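Dihydrofolate reductase (Schistosoma mansoni, PDB 3VCO) catalyses the NADPH-dependent reduction of 7,8-dihydrofolate to tetrahydrofolate, a key step of folate metabolism that supports thymidylate, purine and glycine synthesis. Local coordinates at residues R22-W33 and Y146-S157; E50-K58 and K82-I90. All coordinates share one frame; numbering follows the deposited sequence.

Interaction 1: residues R22-W33 and Y146-S157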
loop_
_atom_site.group_PDB
_atom_site.type_symbol
_atom_site.label_atom_id
_atom_site.label_comp_id
_atom_site.label_asym_id
_atom_site.label_seq_id
_atom_site.Cartn_x
_atom_site.Cartn_y
_atom_site.Cartn_z
ATOM N N ARG A 22 -11.584 -3.133 -6.565
ATOM C CA ARG A 22 -11.353 -1.939 -5.786
ATOM C C ARG A 22 -9.830 -1.797 -5.768
ATOM O O ARG A 22 -9.111 -2.783 -5.636
ATOM C CB ARG A 22 -11.847 -2.180 -4.356
ATOM C CG ARG A 22 -11.901 -0.928 -3.503
ATOM C CD ARG A 22 -12.678 -1.212 -2.293
ATOM N NE ARG A 22 -11.934 -2.043 -1.375
ATOM C CZ ARG A 22 -12.483 -2.736 -0.377
ATOM N NH1 ARG A 22 -13.809 -2.703 -0.170
ATOM N NH2 ARG A 22 -11.697 -3.453 0.420
ATOM N N LEU A 23 -9.315 -0.595 -5.907
ATOM C CA LEU A 23 -7.873 -0.465 -5.766
ATOM C C LEU A 23 -7.670 -0.030 -4.359
ATOM O O LEU A 23 -8.256 0.962 -3.933
ATOM C CB LEU A 23 -7.307 0.571 -6.724
ATOM C CG LEU A 23 -7.263 0.295 -8.194
ATOM C CD1 LEU A 23 -6.605 1.489 -8.870
ATOM C CD2 LEU A 23 -6.477 -1.008 -8.444
ATOM N N ASN A 24 -6.857 -0.765 -3.618
ATOM C CA ASN A 24 -6.606 -0.428 -2.234
ATOM C C ASN A 24 -5.257 0.268 -2.191
ATOM O O ASN A 24 -4.328 -0.170 -2.824
ATOM C CB ASN A 24 -6.615 -1.669 -1.360
ATOM C CG ASN A 24 -7.986 -2.371 -1.366
ATOM O OD1 ASN A 24 -8.925 -1.909 -0.747
ATOM N ND2 ASN A 24 -8.079 -3.472 -2.074
ATOM N N VAL A 25 -5.226 1.433 -1.568
ATOM C CA VAL A 25 -4.017 2.186 -1.436
ATOM C C VAL A 25 -3.608 2.080 0.027
ATOM O O VAL A 25 -4.429 2.311 0.916
ATOM C CB VAL A 25 -4.291 3.631 -1.804
ATOM C CG1 VAL A 25 -3.134 4.481 -1.405
ATOM C CG2 VAL A 25 -4.532 3.717 -3.302
ATOM N N VAL A 26 -2.346 1.732 0.277
ATOM C CA VAL A 26 -1.856 1.706 1.666
ATOM C C VAL A 26 -0.716 2.737 1.777
ATOM O O VAL A 26 0.232 2.678 1.013
ATOM C CB VAL A 26 -1.298 0.313 2.037
ATOM C CG1 VAL A 26 -0.884 0.253 3.546
ATOM C CG2 VAL A 26 -2.353 -0.740 1.729
ATOM N N VAL A 27 -0.822 3.641 2.738
ATOM C CA VAL A 27 0.136 4.732 2.842
ATOM C C VAL A 27 0.177 5.250 4.283
ATOM O O VAL A 27 -0.834 5.157 5.021
ATOM C CB VAL A 27 -0.318 5.869 1.890
ATOM C CG1 VAL A 27 -1.701 6.380 2.302
ATOM C CG2 VAL A 27 0.710 7.003 1.806
ATOM N N ALA A 28 1.334 5.791 4.681
ATOM C CA ALA A 28 1.496 6.487 5.954
ATOM C C ALA A 28 1.663 7.952 5.620
ATOM O O ALA A 28 2.432 8.306 4.725
ATOM C CB ALA A 28 2.736 5.972 6.734
ATOM N N VAL A 29 0.932 8.827 6.303
ATOM C CA VAL A 29 1.020 10.250 5.986
ATOM C C VAL A 29 1.193 11.115 7.243
ATOM O O VAL A 29 0.666 10.782 8.300
ATOM C CB VAL A 29 -0.183 10.751 5.162
ATOM C CG1 VAL A 29 -0.295 9.961 3.879
ATOM C CG2 VAL A 29 -1.516 10.694 5.981
ATOM N N SER A 30 1.978 12.175 7.131
ATOM C CA SER A 30 2.076 13.165 8.192
ATOM C C SER A 30 0.870 14.141 8.212
ATOM O O SER A 30 -0.058 14.051 7.395
ATOM C CB SER A 30 3.366 13.978 8.008
ATOM O OG SER A 30 3.337 14.656 6.767
ATOM N N GLU A 31 0.916 15.088 9.142
ATOM C CA GLU A 31 -0.124 16.102 9.313
ATOM C C GLU A 31 -0.623 16.798 8.051
ATOM O O GLU A 31 -1.805 17.119 7.947
ATOM C CB GLU A 31 0.318 17.141 10.332
ATOM C CG GLU A 31 1.623 17.881 10.027
ATOM C CD GLU A 31 2.877 17.157 10.504
ATOM O OE1 GLU A 31 2.818 15.926 10.839
ATOM O OE2 GLU A 31 3.931 17.822 10.494
ATOM N N ASN A 32 0.271 17.022 7.095
ATOM C CA ASN A 32 -0.131 17.604 5.816
ATOM C C ASN A 32 -0.167 16.657 4.638
ATOM O O ASN A 32 0.117 17.054 3.513
ATOM C CB ASN A 32 0.800 18.734 5.481
ATOM C CG ASN A 32 0.655 19.842 6.436
ATOM O OD1 ASN A 32 -0.373 19.940 7.114
ATOM N ND2 ASN A 32 1.663 20.681 6.527
ATOM N N TRP A 33 -0.565 15.425 4.903
ATOM C CA TRP A 33 -0.376 14.305 3.987
ATOM C C TRP A 33 0.969 14.341 3.214
ATOM O O TRP A 33 1.007 14.077 2.012
ATOM C CB TRP A 33 -1.604 14.097 3.062
ATOM C CG TRP A 33 -2.898 13.641 3.778
ATOM C CD1 TRP A 33 -3.573 14.306 4.794
ATOM C CD2 TRP A 33 -3.680 12.465 3.497
ATOM N NE1 TRP A 33 -4.699 13.600 5.155
ATOM C CE2 TRP A 33 -4.784 12.464 4.376
ATOM C CE3 TRP A 33 -3.549 11.406 2.593
ATOM C CZ2 TRP A 33 -5.752 11.442 4.365
ATOM C CZ3 TRP A 33 -4.516 10.384 2.602
ATOM C CH2 TRP A 33 -5.588 10.419 3.483
ATOM N N TYR A 146 -12.094 2.546 -11.452
ATOM C CA TYR A 146 -12.215 1.671 -10.283
ATOM C C TYR A 146 -12.397 2.517 -9.005
ATOM O O TYR A 146 -11.773 3.568 -8.868
ATOM C CB TYR A 146 -10.977 0.789 -10.113
ATOM C CG TYR A 146 -10.646 -0.083 -11.295
ATOM C CD1 TYR A 146 -11.345 -1.260 -11.526
ATOM C CD2 TYR A 146 -9.652 0.271 -12.186
ATOM C CE1 TYR A 146 -11.063 -2.061 -12.602
ATOM C CE2 TYR A 146 -9.361 -0.535 -13.271
ATOM C CZ TYR A 146 -10.082 -1.697 -13.465
ATOM O OH TYR A 146 -9.822 -2.507 -14.537
ATOM N N PRO A 147 -13.225 2.042 -8.058
ATOM C CA PRO A 147 -13.301 2.717 -6.749
ATOM C C PRO A 147 -12.004 2.525 -5.952
ATOM O O PRO A 147 -11.328 1.537 -6.138
ATOM C CB PRO A 147 -14.457 1.989 -6.045
ATOM C CG PRO A 147 -14.439 0.618 -6.626
ATOM C CD PRO A 147 -14.042 0.813 -8.096
ATOM N N VAL A 148 -11.660 3.462 -5.075
ATOM C CA VAL A 148 -10.406 3.352 -4.374
ATOM C C VAL A 148 -10.684 3.386 -2.886
ATOM O O VAL A 148 -11.581 4.089 -2.452
ATOM C CB VAL A 148 -9.522 4.562 -4.706
ATOM C CG1 VAL A 148 -8.174 4.509 -3.902
ATOM C CG2 VAL A 148 -9.312 4.680 -6.244
ATOM N N ARG A 149 -9.924 2.604 -2.131
ATOM C CA ARG A 149 -10.036 2.607 -0.669
ATOM C C ARG A 149 -8.637 2.952 -0.198
ATOM O O ARG A 149 -7.672 2.469 -0.762
ATOM C CB ARG A 149 -10.424 1.224 -0.115
ATOM C CG ARG A 149 -10.252 1.174 1.430
ATOM C CD ARG A 149 -10.858 -0.038 2.030
ATOM N NE ARG A 149 -12.308 0.072 1.975
ATOM C CZ ARG A 149 -13.131 -0.748 2.597
ATOM N NH1 ARG A 149 -12.656 -1.750 3.345
ATOM N NH2 ARG A 149 -14.419 -0.550 2.470
ATOM N N ILE A 150 -8.517 3.807 0.807
ATOM C CA ILE A 150 -7.199 4.129 1.338
ATOM C C ILE A 150 -7.101 3.640 2.780
ATOM O O ILE A 150 -7.875 4.048 3.623
ATOM C CB ILE A 150 -7.001 5.675 1.407
ATOM C CG1 ILE A 150 -7.082 6.293 0.001
ATOM C CG2 ILE A 150 -5.676 6.005 2.082
ATOM C CD1 ILE A 150 -7.219 7.870 0.036
ATOM N N TYR A 151 -6.106 2.827 3.056
ATOM C CA TYR A 151 -5.752 2.417 4.410
ATOM C C TYR A 151 -4.625 3.347 4.797
ATOM O O TYR A 151 -3.533 3.311 4.221
ATOM C CB TYR A 151 -5.213 0.987 4.351
ATOM C CG TYR A 151 -6.295 -0.030 4.093
ATOM C CD1 TYR A 151 -6.946 -0.658 5.170
ATOM C CD2 TYR A 151 -6.726 -0.314 2.783
ATOM C CE1 TYR A 151 -7.949 -1.602 4.947
ATOM C CE2 TYR A 151 -7.752 -1.260 2.553
ATOM C CZ TYR A 151 -8.346 -1.892 3.650
ATOM O OH TYR A 151 -9.345 -2.802 3.435
ATOM N N CYS A 152 -4.890 4.189 5.769
ATOM C CA CYS A 152 -4.002 5.277 6.046
ATOM C C CYS A 152 -3.481 5.172 7.492
ATOM O O CYS A 152 -4.255 5.004 8.436
ATOM C CB CYS A 152 -4.781 6.606 5.860
ATOM S SG CYS A 152 -3.753 8.065 6.058
ATOM N N THR A 153 -2.167 5.269 7.650
ATOM C CA THR A 153 -1.604 5.553 8.956
ATOM C C THR A 153 -1.296 7.028 9.021
ATOM O O THR A 153 -0.412 7.507 8.331
ATOM C CB THR A 153 -0.335 4.745 9.147
ATOM O OG1 THR A 153 -0.685 3.380 8.880
ATOM C CG2 THR A 153 0.203 4.907 10.562
ATOM N N HIS A 154 -2.015 7.733 9.874
ATOM C CA HIS A 154 -1.723 9.147 10.167
ATOM C C HIS A 154 -0.650 9.265 11.229
ATOM O O HIS A 154 -0.742 8.649 12.270
ATOM C CB HIS A 154 -2.977 9.846 10.679
ATOM C CG HIS A 154 -4.079 9.931 9.659
ATOM N ND1 HIS A 154 -4.147 10.927 8.706
ATOM C CD2 HIS A 154 -5.185 9.174 9.486
ATOM C CE1 HIS A 154 -5.225 10.752 7.962
ATOM N NE2 HIS A 154 -5.860 9.683 8.398
ATOM N N ILE A 155 0.347 10.099 10.991
ATOM C CA ILE A 155 1.459 10.211 11.914
ATOM C C ILE A 155 1.667 11.667 12.282
ATOM O O ILE A 155 1.425 12.530 11.455
ATOM C CB ILE A 155 2.716 9.691 11.230
ATOM C CG1 ILE A 155 2.559 8.196 10.947
ATOM C CG2 ILE A 155 3.943 9.959 12.082
ATOM C CD1 ILE A 155 3.704 7.600 10.098
ATOM N N LEU A 156 2.038 11.932 13.533
ATOM C CA LEU A 156 2.500 13.242 13.921
ATOM C C LEU A 156 4.013 13.179 13.878
ATOM O O LEU A 156 4.666 12.513 14.696
ATOM C CB LEU A 156 1.978 13.653 15.287
ATOM C CG LEU A 156 0.638 14.377 15.262
ATOM C CD1 LEU A 156 0.393 15.003 16.604
ATOM C CD2 LEU A 156 0.584 15.428 14.156
ATOM N N SER A 157 4.547 13.855 12.868
ATOM C CA SER A 157 5.929 13.699 12.462
ATOM C C SER A 157 6.859 14.538 13.325
ATOM O O SER A 157 6.781 15.759 13.324
ATOM C CB SER A 157 6.065 14.109 10.999
ATOM O OG SER A 157 5.627 13.073 10.133
HETATM O O HOH W 1 -0.849 2.437 6.447
HETATM O O HOH W 2 -2.344 12.961 8.705
#

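Interaction 2: residues E50-K58 and K82-I90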
loop_
_atom_site.group_PDB
_atom_site.type_symbol
_atom_site.label_atom_id
_atom_site.label_comp_id
_atom_site.label_asym_id
_atom_site.label_seq_id
_atom_site.Cartn_x
_atom_site.Cartn_y
_atom_site.Cartn_z
ATOM N N GLU A 50 2.443 -4.524 11.832
ATOM C CA GLU A 50 1.291 -5.369 12.147
ATOM C C GLU A 50 0.064 -4.988 11.314
ATOM O O GLU A 50 -0.584 -5.855 10.751
ATOM C CB GLU A 50 0.902 -5.265 13.615
ATOM C CG GLU A 50 2.038 -5.404 14.591
ATOM C CD GLU A 50 1.590 -5.093 16.022
ATOM O OE1 GLU A 50 0.378 -5.241 16.313
ATOM O OE2 GLU A 50 2.443 -4.684 16.848
ATOM N N PHE A 51 -0.259 -3.691 11.281
ATOM C CA PHE A 51 -1.380 -3.147 10.523
ATOM C C PHE A 51 -1.195 -3.465 9.051
ATOM O O PHE A 51 -2.068 -4.056 8.411
ATOM C CB PHE A 51 -1.490 -1.630 10.767
ATOM C CG PHE A 51 -2.473 -0.909 9.845
ATOM C CD1 PHE A 51 -3.845 -1.053 10.013
ATOM C CD2 PHE A 51 -2.016 -0.055 8.858
ATOM C CE1 PHE A 51 -4.747 -0.378 9.180
ATOM C CE2 PHE A 51 -2.896 0.604 8.031
ATOM C CZ PHE A 51 -4.270 0.455 8.209
ATOM N N PHE A 52 -0.010 -3.147 8.540
ATOM C CA PHE A 52 0.334 -3.435 7.158
ATOM C C PHE A 52 0.187 -4.921 6.819
ATOM O O PHE A 52 -0.502 -5.259 5.871
ATOM C CB PHE A 52 1.749 -2.985 6.869
ATOM C CG PHE A 52 2.168 -3.179 5.453
ATOM C CD1 PHE A 52 2.001 -2.176 4.520
ATOM C CD2 PHE A 52 2.785 -4.345 5.062
ATOM C CE1 PHE A 52 2.437 -2.378 3.191
ATOM C CE2 PHE A 52 3.196 -4.544 3.760
ATOM C CZ PHE A 52 3.027 -3.574 2.829
ATOM N N LYS A 53 0.849 -5.780 7.587
ATOM C CA LYS A 53 0.781 -7.231 7.407
ATOM C C LYS A 53 -0.656 -7.763 7.361
ATOM O O LYS A 53 -1.048 -8.453 6.413
ATOM C CB LYS A 53 1.570 -7.960 8.503
ATOM C CG LYS A 53 1.438 -9.488 8.452
ATOM C CD LYS A 53 2.283 -10.097 7.348
ATOM C CE LYS A 53 2.368 -11.629 7.495
ATOM N NZ LYS A 53 3.483 -12.208 6.704
ATOM N N THR A 54 -1.425 -7.444 8.390
ATOM C CA THR A 54 -2.848 -7.784 8.450
ATOM C C THR A 54 -3.663 -7.316 7.234
ATOM O O THR A 54 -4.300 -8.131 6.565
ATOM C CB THR A 54 -3.496 -7.224 9.731
ATOM O OG1 THR A 54 -2.840 -7.799 10.867
ATOM C CG2 THR A 54 -4.972 -7.570 9.786
ATOM N N VAL A 55 -3.621 -6.016 6.953
ATOM C CA VAL A 55 -4.379 -5.414 5.858
ATOM C C VAL A 55 -4.019 -6.108 4.559
ATOM O O VAL A 55 -4.905 -6.531 3.822
ATOM C CB VAL A 55 -4.132 -3.861 5.767
ATOM C CG1 VAL A 55 -4.571 -3.272 4.442
ATOM C CG2 VAL A 55 -4.835 -3.145 6.899
ATOM N N THR A 56 -2.726 -6.277 4.292
ATOM C CA THR A 56 -2.323 -6.791 2.986
ATOM C C THR A 56 -2.331 -8.288 2.848
ATOM O O THR A 56 -2.316 -8.788 1.743
ATOM C CB THR A 56 -0.928 -6.278 2.553
ATOM O OG1 THR A 56 0.052 -6.759 3.473
ATOM C CG2 THR A 56 -0.931 -4.662 2.474
ATOM N N THR A 57 -2.330 -9.018 3.951
ATOM C CA THR A 57 -2.214 -10.463 3.828
ATOM C C THR A 57 -3.556 -11.153 3.905
ATOM O O THR A 57 -3.785 -12.171 3.228
ATOM C CB THR A 57 -1.252 -11.038 4.879
ATOM O OG1 THR A 57 0.045 -10.475 4.664
ATOM C CG2 THR A 57 -1.171 -12.550 4.786
ATOM N N LYS A 58 -4.446 -10.599 4.711
ATOM C CA LYS A 58 -5.758 -11.218 4.889
ATOM C C LYS A 58 -6.535 -11.381 3.585
ATOM O O LYS A 58 -6.854 -10.406 2.911
ATOM C CB LYS A 58 -6.623 -10.433 5.865
ATOM C CG LYS A 58 -7.925 -11.171 6.193
ATOM C CD LYS A 58 -7.618 -12.579 6.718
ATOM C CE LYS A 58 -8.889 -13.423 6.960
ATOM N NZ LYS A 58 -9.828 -12.816 7.954
ATOM N N LYS A 82 11.533 -9.188 2.690
ATOM C CA LYS A 82 11.360 -9.281 1.232
ATOM C C LYS A 82 11.569 -10.706 0.715
ATOM O O LYS A 82 12.525 -11.357 1.141
ATOM C CB LYS A 82 12.493 -8.486 0.581
ATOM C CG LYS A 82 12.192 -7.135 -0.001
ATOM C CD LYS A 82 13.304 -6.842 -0.987
ATOM C CE LYS A 82 13.927 -5.509 -0.818
ATOM N NZ LYS A 82 14.782 -5.204 -1.979
ATOM N N PRO A 83 10.735 -11.191 -0.236
ATOM C CA PRO A 83 9.454 -10.685 -0.763
ATOM C C PRO A 83 8.420 -10.824 0.351
ATOM O O PRO A 83 8.635 -11.561 1.307
ATOM C CB PRO A 83 9.108 -11.666 -1.873
ATOM C CG PRO A 83 10.448 -12.340 -2.247
ATOM C CD PRO A 83 11.215 -12.381 -0.979
ATOM N N LEU A 84 7.332 -10.089 0.262
ATOM C CA LEU A 84 6.329 -10.127 1.311
ATOM C C LEU A 84 5.626 -11.465 1.228
ATOM O O LEU A 84 5.011 -11.764 0.205
ATOM C CB LEU A 84 5.371 -9.000 1.046
ATOM C CG LEU A 84 6.099 -7.666 1.138
ATOM C CD1 LEU A 84 5.153 -6.495 0.829
ATOM C CD2 LEU A 84 6.651 -7.551 2.541
ATOM N N LYS A 85 5.732 -12.283 2.274
ATOM C CA LYS A 85 5.179 -13.640 2.221
ATOM C C LYS A 85 3.657 -13.675 2.040
ATOM O O LYS A 85 2.945 -12.823 2.568
ATOM C CB LYS A 85 5.596 -14.460 3.465
ATOM C CG LYS A 85 5.601 -13.676 4.755
ATOM C CD LYS A 85 6.220 -14.487 5.930
ATOM C CE LYS A 85 6.391 -13.622 7.183
ATOM N NZ LYS A 85 7.028 -14.356 8.320
ATOM N N ASP A 86 3.172 -14.675 1.318
ATOM C CA ASP A 86 1.728 -14.923 1.213
ATOM C C ASP A 86 0.963 -13.875 0.419
ATOM O O ASP A 86 -0.272 -13.801 0.500
ATOM C CB ASP A 86 1.103 -15.124 2.602
ATOM C CG ASP A 86 1.571 -16.425 3.267
ATOM O OD1 ASP A 86 1.671 -17.455 2.557
ATOM O OD2 ASP A 86 1.851 -16.421 4.490
ATOM N N ARG A 87 1.712 -13.083 -0.355
ATOM C CA ARG A 87 1.150 -12.090 -1.250
ATOM C C ARG A 87 1.851 -12.200 -2.561
ATOM O O ARG A 87 3.018 -12.594 -2.627
ATOM C CB ARG A 87 1.358 -10.661 -0.665
ATOM C CG ARG A 87 0.481 -10.410 0.542
ATOM C CD ARG A 87 1.128 -9.406 1.470
ATOM N NE ARG A 87 2.104 -10.096 2.286
ATOM C CZ ARG A 87 2.770 -9.559 3.291
ATOM N NH1 ARG A 87 2.547 -8.297 3.660
ATOM N NH2 ARG A 87 3.635 -10.319 3.960
ATOM N N ILE A 88 1.146 -11.867 -3.622
ATOM C CA ILE A 88 1.768 -11.790 -4.934
ATOM C C ILE A 88 2.456 -10.433 -4.950
ATOM O O ILE A 88 1.799 -9.404 -4.813
ATOM C CB ILE A 88 0.682 -11.820 -6.031
ATOM C CG1 ILE A 88 -0.075 -13.164 -5.993
ATOM C CG2 ILE A 88 1.292 -11.526 -7.433
ATOM C CD1 ILE A 88 -1.419 -13.097 -6.627
ATOM N N ASN A 89 3.775 -10.434 -5.066
ATOM C CA ASN A 89 4.571 -9.202 -5.129
ATOM C C ASN A 89 4.769 -8.748 -6.571
ATOM O O ASN A 89 5.271 -9.515 -7.415
ATOM C CB ASN A 89 5.971 -9.422 -4.540
ATOM C CG ASN A 89 5.967 -9.651 -3.047
ATOM O OD1 ASN A 89 6.776 -9.059 -2.332
ATOM N ND2 ASN A 89 5.053 -10.490 -2.560
ATOM N N ILE A 90 4.440 -7.493 -6.856
ATOM C CA ILE A 90 4.620 -6.982 -8.204
ATOM C C ILE A 90 5.300 -5.619 -8.110
ATOM O O ILE A 90 4.824 -4.744 -7.412
ATOM C CB ILE A 90 3.266 -6.778 -8.935
ATOM C CG1 ILE A 90 2.524 -8.099 -9.056
ATOM C CG2 ILE A 90 3.487 -6.213 -10.368
ATOM C CD1 ILE A 90 1.172 -7.938 -9.678
HETATM O O HOH W 3 -2.587 -12.737 0.756
#

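Interaction 1: residues R22-W33 and Y146-S157
Val25, Val27 and Val29 meet Val148, Ile150 and Cys152 on one face of two parallel strands. Val25 CG2 lies 3.8 Å from Val148 CG1, and Val27 CG1 reaches Ile150 CG2. Val29 CG1 lies anti to the carbonyl carbon (chi1 -58°), which places CG2 between the backbone N and the carbonyl carbon, against Cys152 SG at 3.5 Å. The Cys152 sulfur also lies over the face of the Trp33 six-membered ring, 4.3 Å from its centroid. Next to it, the edge of His154 points at the Trp33 face in an offset edge-to-face pair, planes 81° apart. Tyr137 of helix 134-142 covers Val25 and Val27 on this side. On the other face Ala28 CB packs on Ile155 CD1, 3.9 Å away.

Strands 23-29 and 148-156 are neighbours inside the mixed central sheet of the dihydrofolate reductase fold. Eight backbone hydrogen bonds join them, from Leu23 N to Pro147 O through to Ile155 N to Val29 O. Ala28 probably contacts NADP(+), as in related enzymes. A water bridges Val27 O and Thr153 OG1; that hydroxyl also hydrogen-bonds Asp48, a probable substrate-binding residue. A second water links Ser30 O to His154 ND1, while His154 NE2 bonds Tyr198.

At one end of the strands the guanidinium of Arg22 lies flat on that of Arg149, centres 3.6 Å apart and planes 17° apart. Arg149 NE forms a salt bridge with Asp199, which probably eases the charge of this pair. Arg22 NE donates to Asn24 OD1 at 3.1 Å, which helps fix the turn of the Asn24 amide. The Asn24 amide bonds Glu127 through ND2. At the far end Ser157 N makes a weak bond to Glu31 OE1, 3.4 Å long.

Interaction 2: residues E50-K58 and K82-I90
Arg87 NH1 donates to Thr56 OG1 at 2.9 Å, the hydrogen bond that ties the Leu84-Arg87 turn to helix 46-57. The acceptor hydroxyl lies between the Thr56 backbone N and carbonyl carbon (chi1 63°). From there it also donates to Phe52 O. Thr57 OG1 sits over the centre of one guanidinium face, 3.2 Å from Arg87 CZ, and Leu84 CB covers the opposite face. The Arg87 chain bends at chi3 (-81°). This turns NE and NH2 back onto Lys85 O, each at 2.9 Å, and the side-on grip helps fix the orientation of the guanidinium.

The Leu84-Arg87 segment is a type II beta turn leading into strand 88-92 of the central sheet. Phe52, Lys53 and Arg87 probably bind the substrate, as in related enzymes, which would make this contact part of the folate pocket.

Leu84 CD1 meets the edge of the Phe52 ring at CE2, 4.0 Å away. Lys53 NZ ends 3.3 Å from Arg87 NH2; both are donors and do not hydrogen-bond each other. The Lys53 side chain crosses that of Lys85 at about a right angle, with Lys53 NZ 3.2 Å from Lys85 CG. A water donates to both Thr57 O and Asp86 O.

From the N terminus the chain enters strand 23-29, one side of interaction 1. It then runs through helix 46-57, which gives interaction 2 its first segment. After strand 64-70 and helix 71-76 it reaches the 82-90 segment. There interaction 2 closes a short loop. Strands 88-92, 104-106 and 125-130 and helices 109-116 and 134-142 follow before strand 148-156 closes the longer loop of interaction 1. The short loop thus lies wholly within the long one, and the two do not cross. Helix 46-57 joins them: Phe51 and Val55 pack on Tyr151, and Phe52 on Val26. Interaction 2 ties this helix to the turn before strand 88-92.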